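Local coordinates for sister chromatid cohesion protein (Chaetomium thermophilum, PDB 5T8V) that probably loads cohesin onto chromatin, and is represented here by the HEAT-repeat C-terminal fragment of the loader Scc2, at residues Q1137-F1142 against S1172-I1177; A1133-Q1137 against Y1210-V1215; I1129-A1133 against A1144-L1148. All blocks are in the same frame, centred on the assembly; numbering follows the deposited sequence.

Contact 1 of 3, residues Q1137-F1142 against S1172-I1177; sequences QDDHAF and STHPRI
Phe1142 and Arg1176 make the closely packed end of this contact. The arginine side chain lies across one face of the phenyl ring. Its CB sits over that face, 3.8 Å from the centroid of the Phe1142 ring, as a CH-pi contact. Bends at chi2 and chi3 then fold the chain back over the ring. This places CZ of Arg1176 4.2 Å from the Phe1142 centroid, an off-centre cation-pi contact with the charge nearer the rim. The guanidinium does not lie flat on the ring, for the two planes are 74° apart. On the inner side Phe1142 CB meets Ile1177 CG1 at 3.9 Å. Ala1141 CB faces Ile1177 CD1 at 4.2 Å. Two helix starts are brought together here, those of helices 1139-1154 and 1175-1191 in the mostly helical HEAT-repeat fold. Asp1138 and His1174 are their N-cap residues. Asp1138 OD1 takes a weak capping bond from Ala1141 N; its stronger partner is Thr1136 OG1, by a hydrogen bond. CG of His1174 is anti to the backbone N (chi1 -170°), which swings the ring in; Phe1142 CB meets its edge at CE1. Before the helices, the extended side chain of Gln1137 crosses Thr1173 at about a right angle. Its OE1 accepts from Thr1173 N at 2.8 Å, from above the carbonyl plane. It also accepts from Ser1172 OG, a bond modelled very short and of doubtful length. The solvent side is looser. There Asp1139 OD1 and Arg1176 NH1 form only a long salt bridge of 3.7 Å.

Contact 2 of 3, residues A1133-Q1137 against Y1210-V1215; sequences ATSTQ and YQRDIV
Tyr1210 O receives two backbone N-H groups, from Ile1214 at 3.0 Å and Val1215 at 3.1 Å, and the turn so formed sets both residues against the loop that ends in Gln1137. Both bonds lie within 1210-1215. Across the contact the meeting is by packing alone. Ile1214 does most of it from the side of the turn. Its CG1 branch lies beside the backbone N, chi1 -47°, and carries CD1 up to the loop carbonyls. CD1 of Ile1214 is 3.6 Å from Ser1135 O and 3.8 Å from Thr1134 O. On the other branch, CG2 of Ile1214 is 4.1 Å from Thr1136 C. Here an inter-helix loop packs on a helix end of the HEAT-repeat array. The loop that joins helices 1115-1133 and 1139-1154 meets the C-terminal end of helix 1200-1213, which comes more than 60 residues later. Thr1134 O lies at the edge of the Tyr1210 ring, near its plane. The Tyr1210 OH comes near the Gln1137 amide without bonding it; its weak hydrogen bond is with Ser1172 OG. Ring and amide planes are 82° apart. The amide also lies against Val1215, with CG2 of Val1215 3.4 Å from Gln1137 OE1 and 3.8 Å from Gln1137 NE2. The valine methyl packs against the amide, whose oxygen is bound by Ser1172 OG and Thr1173 N. With an alanine in place of Gln1137, Ser1172 OG and Thr1173 N would probably lose their shared acceptor, and a gap would be likely to open beside Val1215 CG2. The hydroxyls of Thr1134 and Ser1135 bond back to the preceding helix, at Thr1130 O and Arg1131 O. Helix 1163-1169 closes in on Thr1134 and Tyr1210 through Leu1169.

Contact 3 of 3, residues I1129-A1133 against A1144-L1148; sequences ITRIA and AVEVL
A helical hairpin is formed where helix 1115-1133 turns through a short loop into helix 1139-1154, and Ala1133 and Ala1144 meet at its tight end. The CA atoms of these two alanines are 4.8 Å apart. The short segments run in broadly opposed directions but at a steep slant, with 133° between them and 8.5 Å between their axes at closest approach. The small side chains of the two alanines are consistent with so close an approach. Ala1144 CB points into the first helix and touches several groups there. It lies 3.6 Å from Ala1133 CB and 3.6 Å from Ile1132 CG2. It also comes 3.6 Å from Ile1129 O, the carbonyl that accepts the helix bond from Ala1133 N. Further from the loop the gap is filled by larger side chains. Ile1129 crosses Val1147 at about a right angle, and its CD1 end meets Val1147 CG1 at 4.1 Å. The CG1 branch of Ile1129 stands anti to the carbonyl carbon, chi1 -49°, which leads CD1 out to the valine. Leu1148 packs beside Ile1129, but the exact placement of its CD1 is doubtful. Leu1148 CD2 approaches Thr1130 OG1 at 3.6 Å. That hydroxyl is satisfied within its own helix by Leu1126 O. The contact is buried and apolar. Helix 1065-1086 packs on Ile1129 through Leu1072 and on Val1147 through Leu1079. Phe1166 of helix 1163-1169 reaches Val1145 and Leu1148. Two helices packed closely near a short loop, with neighbouring helices laid against them, are consistent with the stacked helical hairpins of a HEAT-repeat solenoid.

Overall arrangement
The three contacts form one cluster in the C-terminal part of the chain, with centres about 10 to 12 Å apart. Contact 3 closes the hairpin of helices 1115-1133 and 1139-1154. Contacts 1 and 2 join its loop and second helix to later parts of the chain. Along the chain, contact 1 is nested within the loop closed by contact 2. Gln1137 belongs to contacts 1 and 2, and Ala1133 to contacts 2 and 3. Ser1172 OG and Tyr1210 OH, 3.3 Å apart, probably form a weak hydrogen bond between contacts 1 and 2. Ile1177 CG1 packs 4.0 Å from Val1145 CG1, linking contacts 1 and 3. Ala1141 CB, 3.6 Å from Ile1132 O, is a second touch between them.

Contact 1 of 3, residues Q1137-F1142 against S1172-I1177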
loop_
_atom_site.group_PDB
_atom_site.type_symbol
_atom_site.label_atom_id
_atom_site.label_comp_id
_atom_site.label_asym_id
_atom_site.label_seq_id
_atom_site.Cartn_x
_atom_site.Cartn_y
_atom_site.Cartn_z
ATOM N N GLN A 1137 12.674 19.542 -36.506
ATOM C CA GLN A 1137 12.172 19.209 -35.179
ATOM C C GLN A 1137 13.185 19.542 -34.090
ATOM O O GLN A 1137 13.137 18.957 -33.003
ATOM C CB GLN A 1137 11.793 17.728 -35.125
ATOM C CG GLN A 1137 10.760 17.388 -34.070
ATOM C CD GLN A 1137 10.035 16.092 -34.366
ATOM O OE1 GLN A 1137 8.843 15.962 -34.091
ATOM N NE2 GLN A 1137 10.748 15.124 -34.932
ATOM N N ASP A 1138 14.095 20.475 -34.358
ATOM C CA ASP A 1138 15.142 20.852 -33.422
ATOM C C ASP A 1138 14.783 22.172 -32.740
ATOM O O ASP A 1138 13.714 22.746 -32.955
ATOM C CB ASP A 1138 16.491 20.935 -34.143
ATOM C CG ASP A 1138 16.406 21.680 -35.460
ATOM O OD1 ASP A 1138 15.544 22.574 -35.585
ATOM O OD2 ASP A 1138 17.197 21.364 -36.375
ATOM N N ASP A 1139 15.702 22.657 -31.900
ATOM C CA ASP A 1139 15.417 23.827 -31.073
ATOM C C ASP A 1139 15.126 25.060 -31.922
ATOM O O ASP A 1139 14.306 25.903 -31.541
ATOM C CB ASP A 1139 16.588 24.092 -30.128
ATOM C CG ASP A 1139 16.686 23.063 -29.021
ATOM O OD1 ASP A 1139 15.630 22.677 -28.474
ATOM O OD2 ASP A 1139 17.817 22.638 -28.701
ATOM N N HIS A 1140 15.799 25.193 -33.065
ATOM C CA HIS A 1140 15.556 26.336 -33.939
ATOM C C HIS A 1140 14.086 26.411 -34.339
ATOM O O HIS A 1140 13.426 27.452 -34.181
ATOM C CB HIS A 1140 16.454 26.229 -35.171
ATOM C CG HIS A 1140 16.572 27.500 -35.947
ATOM N ND1 HIS A 1140 16.426 27.551 -37.317
ATOM C CD2 HIS A 1140 16.824 28.768 -35.547
ATOM C CE1 HIS A 1140 16.582 28.797 -37.726
ATOM N NE2 HIS A 1140 16.824 29.556 -36.672
ATOM N N ALA A 1141 13.553 25.304 -34.857
ATOM C CA ALA A 1141 12.126 25.233 -35.138
ATOM C C ALA A 1141 11.311 25.618 -33.911
ATOM O O ALA A 1141 10.278 26.288 -34.028
ATOM C CB ALA A 1141 11.756 23.826 -35.610
ATOM N N PHE A 1142 11.767 25.212 -32.719
ATOM C CA PHE A 1142 11.044 25.590 -31.509
ATOM C C PHE A 1142 11.030 27.100 -31.322
ATOM O O PHE A 1142 10.057 27.651 -30.797
ATOM C CB PHE A 1142 11.634 24.937 -30.265
ATOM C CG PHE A 1142 11.027 25.453 -28.993
ATOM C CD1 PHE A 1142 9.704 25.181 -28.684
ATOM C CD2 PHE A 1142 11.765 26.236 -28.122
ATOM C CE1 PHE A 1142 9.133 25.664 -27.522
ATOM C CE2 PHE A 1142 11.199 26.722 -26.956
ATOM C CZ PHE A 1142 9.880 26.435 -26.657
ATOM N N SER A 1172 4.326 16.576 -32.719
ATOM C CA SER A 1172 5.777 16.518 -32.786
ATOM C C SER A 1172 6.336 15.741 -31.599
ATOM O O SER A 1172 5.742 15.704 -30.517
ATOM C CB SER A 1172 6.366 17.929 -32.810
ATOM O OG SER A 1172 7.776 17.891 -32.924
ATOM N N THR A 1173 7.494 15.111 -31.815
ATOM C CA THR A 1173 8.154 14.380 -30.740
ATOM C C THR A 1173 8.908 15.312 -29.799
ATOM O O THR A 1173 9.025 15.014 -28.604
ATOM C CB THR A 1173 9.110 13.334 -31.317
ATOM O OG1 THR A 1173 10.023 13.960 -32.229
ATOM C CG2 THR A 1173 8.335 12.244 -32.042
ATOM N N HIS A 1174 9.423 16.431 -30.309
ATOM C CA HIS A 1174 10.053 17.433 -29.459
ATOM C C HIS A 1174 9.019 17.933 -28.454
ATOM O O HIS A 1174 8.041 18.580 -28.852
ATOM C CB HIS A 1174 10.603 18.590 -30.295
ATOM C CG HIS A 1174 11.463 19.540 -29.521
ATOM N ND1 HIS A 1174 11.680 20.841 -29.921
ATOM C CD2 HIS A 1174 12.166 19.378 -28.374
ATOM C CE1 HIS A 1174 12.476 21.440 -29.053
ATOM N NE2 HIS A 1174 12.785 20.575 -28.105
ATOM N N PRO A 1175 9.182 17.658 -27.155
ATOM C CA PRO A 1175 8.112 18.015 -26.205
ATOM C C PRO A 1175 7.767 19.494 -26.196
ATOM O O PRO A 1175 6.596 19.849 -26.018
ATOM C CB PRO A 1175 8.682 17.556 -24.853
ATOM C CG PRO A 1175 9.704 16.532 -25.190
ATOM C CD PRO A 1175 10.299 16.966 -26.488
ATOM N N ARG A 1176 8.754 20.370 -26.387
ATOM C CA ARG A 1176 8.497 21.801 -26.265
ATOM C C ARG A 1176 7.678 22.332 -27.435
ATOM O O ARG A 1176 6.957 23.325 -27.283
ATOM C CB ARG A 1176 9.818 22.559 -26.146
ATOM C CG ARG A 1176 10.744 21.996 -25.080
ATOM C CD ARG A 1176 11.263 23.080 -24.152
ATOM N NE ARG A 1176 12.000 24.117 -24.868
ATOM C CZ ARG A 1176 13.225 23.963 -25.361
ATOM N NH1 ARG A 1176 13.861 22.806 -25.228
ATOM N NH2 ARG A 1176 13.816 24.965 -25.994
ATOM N N ILE A 1177 7.772 21.695 -28.602
ATOM C CA ILE A 1177 6.907 22.060 -29.719
ATOM C C ILE A 1177 5.515 21.472 -29.526
ATOM O O ILE A 1177 4.505 22.145 -29.765
ATOM C CB ILE A 1177 7.536 21.602 -31.049
ATOM C CG1 ILE A 1177 8.857 22.342 -31.294
ATOM C CG2 ILE A 1177 6.562 21.827 -32.213
ATOM C CD1 ILE A 1177 9.617 21.879 -32.528
#

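Contact 2 of 3, residues A1133-Q1137 against Y1210-V1215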
loop_
_atom_site.group_PDB
_atom_site.type_symbol
_atom_site.label_atom_id
_atom_site.label_comp_id
_atom_site.label_asym_id
_atom_site.label_seq_id
_atom_site.Cartn_x
_atom_site.Cartn_y
_atom_site.Cartn_z
ATOM N N ALA A 1133 9.289 26.840 -38.800
ATOM C CA ALA A 1133 8.670 26.111 -37.697
ATOM C C ALA A 1133 8.294 24.687 -38.087
ATOM O O ALA A 1133 8.302 23.793 -37.233
ATOM C CB ALA A 1133 7.434 26.863 -37.205
ATOM N N THR A 1134 7.973 24.449 -39.360
ATOM C CA THR A 1134 7.438 23.166 -39.800
ATOM C C THR A 1134 8.405 22.398 -40.698
ATOM O O THR A 1134 7.991 21.457 -41.382
ATOM C CB THR A 1134 6.108 23.372 -40.525
ATOM O OG1 THR A 1134 6.318 24.155 -41.709
ATOM C CG2 THR A 1134 5.109 24.084 -39.620
ATOM N N SER A 1135 9.685 22.769 -40.702
ATOM C CA SER A 1135 10.674 22.111 -41.546
ATOM C C SER A 1135 11.591 21.171 -40.780
ATOM O O SER A 1135 12.093 20.204 -41.364
ATOM C CB SER A 1135 11.529 23.155 -42.271
ATOM O OG SER A 1135 10.742 23.926 -43.163
ATOM N N THR A 1136 11.827 21.429 -39.496
ATOM C CA THR A 1136 12.690 20.590 -38.681
ATOM C C THR A 1136 12.050 20.400 -37.314
ATOM O O THR A 1136 11.025 21.008 -36.991
ATOM C CB THR A 1136 14.096 21.190 -38.534
ATOM O OG1 THR A 1136 13.995 22.585 -38.224
ATOM C CG2 THR A 1136 14.894 21.006 -39.814
ATOM N N GLN A 1137 12.674 19.542 -36.506
ATOM C CA GLN A 1137 12.172 19.209 -35.179
ATOM C C GLN A 1137 13.185 19.542 -34.090
ATOM O O GLN A 1137 13.137 18.957 -33.003
ATOM C CB GLN A 1137 11.793 17.728 -35.125
ATOM C CG GLN A 1137 10.760 17.388 -34.070
ATOM C CD GLN A 1137 10.035 16.092 -34.366
ATOM O OE1 GLN A 1137 8.843 15.962 -34.091
ATOM N NE2 GLN A 1137 10.748 15.124 -34.932
ATOM N N TYR A 1210 3.537 15.588 -42.115
ATOM C CA TYR A 1210 4.512 15.970 -41.099
ATOM C C TYR A 1210 5.181 14.741 -40.497
ATOM O O TYR A 1210 6.407 14.698 -40.350
ATOM C CB TYR A 1210 3.822 16.802 -40.020
ATOM C CG TYR A 1210 4.741 17.352 -38.952
ATOM C CD1 TYR A 1210 5.563 18.439 -39.210
ATOM C CD2 TYR A 1210 4.767 16.800 -37.680
ATOM C CE1 TYR A 1210 6.398 18.953 -38.235
ATOM C CE2 TYR A 1210 5.597 17.305 -36.697
ATOM C CZ TYR A 1210 6.410 18.382 -36.980
ATOM O OH TYR A 1210 7.242 18.891 -36.004
ATOM N N GLN A 1211 4.387 13.725 -40.145
ATOM C CA GLN A 1211 4.955 12.499 -39.597
ATOM C C GLN A 1211 5.844 11.792 -40.611
ATOM O O GLN A 1211 6.823 11.139 -40.230
ATOM C CB GLN A 1211 3.836 11.563 -39.138
ATOM C CG GLN A 1211 3.023 12.092 -37.970
ATOM C CD GLN A 1211 3.804 12.098 -36.672
ATOM O OE1 GLN A 1211 4.592 11.190 -36.406
ATOM N NE2 GLN A 1211 3.595 13.126 -35.858
ATOM N N ARG A 1212 5.526 11.913 -41.900
ATOM C CA ARG A 1212 6.261 11.188 -42.930
ATOM C C ARG A 1212 7.566 11.889 -43.290
ATOM O O ARG A 1212 8.622 11.252 -43.355
ATOM C CB ARG A 1212 5.383 11.021 -44.173
ATOM C CG ARG A 1212 6.133 10.558 -45.417
ATOM C CD ARG A 1212 5.180 10.208 -46.550
ATOM N NE ARG A 1212 4.200 11.263 -46.795
ATOM C CZ ARG A 1212 4.460 12.399 -47.438
ATOM N NH1 ARG A 1212 5.678 12.644 -47.901
ATOM N NH2 ARG A 1212 3.499 13.295 -47.611
ATOM N N ASP A 1213 7.514 13.200 -43.521
ATOM C CA ASP A 1213 8.668 13.929 -44.032
ATOM C C ASP A 1213 9.551 14.512 -42.935
ATOM O O ASP A 1213 10.767 14.626 -43.131
ATOM C CB ASP A 1213 8.204 15.058 -44.957
ATOM C CG ASP A 1213 7.408 14.550 -46.143
ATOM O OD1 ASP A 1213 7.648 13.402 -46.573
ATOM O OD2 ASP A 1213 6.541 15.298 -46.644
ATOM N N ILE A 1214 8.978 14.883 -41.791
ATOM C CA ILE A 1214 9.732 15.569 -40.746
ATOM C C ILE A 1214 10.119 14.585 -39.651
ATOM O O ILE A 1214 11.305 14.305 -39.445
ATOM C CB ILE A 1214 8.925 16.746 -40.168
ATOM C CG1 ILE A 1214 8.316 17.583 -41.299
ATOM C CG2 ILE A 1214 9.810 17.610 -39.280
ATOM C CD1 ILE A 1214 9.320 18.060 -42.339
ATOM N N VAL A 1215 9.122 14.064 -38.932
ATOM C CA VAL A 1215 9.396 13.101 -37.869
ATOM C C VAL A 1215 10.023 11.840 -38.441
ATOM O O VAL A 1215 10.768 11.136 -37.748
ATOM C CB VAL A 1215 8.102 12.783 -37.091
ATOM C CG1 VAL A 1215 8.373 11.772 -35.981
ATOM C CG2 VAL A 1215 7.498 14.055 -36.512
#

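Contact 3 of 3, residues I1129-A1133 against A1144-L1148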
loop_
_atom_site.group_PDB
_atom_site.type_symbol
_atom_site.label_atom_id
_atom_site.label_comp_id
_atom_site.label_asym_id
_atom_site.label_seq_id
_atom_site.Cartn_x
_atom_site.Cartn_y
_atom_site.Cartn_z
ATOM N N ILE A 1129 8.436 32.347 -41.261
ATOM C CA ILE A 1129 8.504 31.820 -39.901
ATOM C C ILE A 1129 7.788 30.480 -39.827
ATOM O O ILE A 1129 8.249 29.546 -39.158
ATOM C CB ILE A 1129 7.927 32.825 -38.887
ATOM C CG1 ILE A 1129 8.509 34.229 -39.092
ATOM C CG2 ILE A 1129 8.274 32.374 -37.477
ATOM C CD1 ILE A 1129 7.758 35.311 -38.346
ATOM N N THR A 1130 6.654 30.359 -40.522
ATOM C CA THR A 1130 5.967 29.074 -40.612
ATOM C C THR A 1130 6.885 28.012 -41.206
ATOM O O THR A 1130 7.020 26.914 -40.654
ATOM C CB THR A 1130 4.695 29.216 -41.453
ATOM O OG1 THR A 1130 3.800 30.145 -40.825
ATOM C CG2 THR A 1130 3.988 27.868 -41.612
ATOM N N ARG A 1131 7.525 28.324 -42.336
ATOM C CA ARG A 1131 8.447 27.377 -42.955
ATOM C C ARG A 1131 9.483 26.887 -41.952
ATOM O O ARG A 1131 9.704 25.680 -41.810
ATOM C CB ARG A 1131 9.133 28.020 -44.160
ATOM C CG ARG A 1131 10.143 27.110 -44.857
ATOM C CD ARG A 1131 10.921 27.847 -45.932
ATOM N NE ARG A 1131 11.607 29.023 -45.401
ATOM C CZ ARG A 1131 12.709 28.981 -44.657
ATOM N NH1 ARG A 1131 13.260 27.814 -44.337
ATOM N NH2 ARG A 1131 13.259 30.107 -44.222
ATOM N N ILE A 1132 10.134 27.815 -41.247
ATOM C CA ILE A 1132 11.149 27.417 -40.273
ATOM C C ILE A 1132 10.531 26.543 -39.189
ATOM O O ILE A 1132 11.160 25.595 -38.702
ATOM C CB ILE A 1132 11.835 28.662 -39.677
ATOM C CG1 ILE A 1132 12.609 29.409 -40.766
ATOM C CG2 ILE A 1132 12.779 28.266 -38.540
ATOM C CD1 ILE A 1132 13.143 30.760 -40.333
ATOM N N ALA A 1133 9.289 26.840 -38.800
ATOM C CA ALA A 1133 8.670 26.111 -37.697
ATOM C C ALA A 1133 8.294 24.687 -38.087
ATOM O O ALA A 1133 8.302 23.793 -37.233
ATOM C CB ALA A 1133 7.434 26.863 -37.205
ATOM N N ALA A 1144 11.020 29.253 -33.861
ATOM C CA ALA A 1144 10.026 29.715 -34.826
ATOM C C ALA A 1144 8.610 29.571 -34.272
ATOM O O ALA A 1144 7.842 30.540 -34.232
ATOM C CB ALA A 1144 10.173 28.947 -36.139
ATOM N N VAL A 1145 8.243 28.361 -33.839
ATOM C CA VAL A 1145 6.912 28.153 -33.277
ATOM C C VAL A 1145 6.713 28.983 -32.023
ATOM O O VAL A 1145 5.574 29.292 -31.661
ATOM C CB VAL A 1145 6.661 26.658 -32.977
ATOM C CG1 VAL A 1145 7.661 26.145 -31.982
ATOM C CG2 VAL A 1145 5.244 26.437 -32.461
ATOM N N GLU A 1146 7.795 29.340 -31.333
ATOM C CA GLU A 1146 7.667 30.212 -30.172
ATOM C C GLU A 1146 7.298 31.625 -30.594
ATOM O O GLU A 1146 6.662 32.356 -29.825
ATOM C CB GLU A 1146 8.966 30.208 -29.367
ATOM C CG GLU A 1146 8.835 30.784 -27.970
ATOM C CD GLU A 1146 10.087 30.576 -27.141
ATOM O OE1 GLU A 1146 11.026 29.922 -27.640
ATOM O OE2 GLU A 1146 10.132 31.067 -25.994
ATOM N N VAL A 1147 7.685 32.025 -31.807
ATOM C CA VAL A 1147 7.219 33.295 -32.356
ATOM C C VAL A 1147 5.775 33.180 -32.833
ATOM O O VAL A 1147 4.951 34.064 -32.567
ATOM C CB VAL A 1147 8.159 33.753 -33.486
ATOM C CG1 VAL A 1147 7.564 34.933 -34.256
ATOM C CG2 VAL A 1147 9.516 34.130 -32.916
ATOM N N LEU A 1148 5.442 32.096 -33.541
ATOM C CA LEU A 1148 4.081 31.948 -34.056
ATOM C C LEU A 1148 3.066 31.847 -32.927
ATOM O O LEU A 1148 1.942 32.344 -33.049
ATOM C CB LEU A 1148 3.980 30.723 -34.963
ATOM C CG LEU A 1148 3.984 31.056 -36.453
ATOM C CD1 LEU A 1148 5.276 31.753 -36.806
ATOM C CD2 LEU A 1148 3.810 29.798 -37.288
#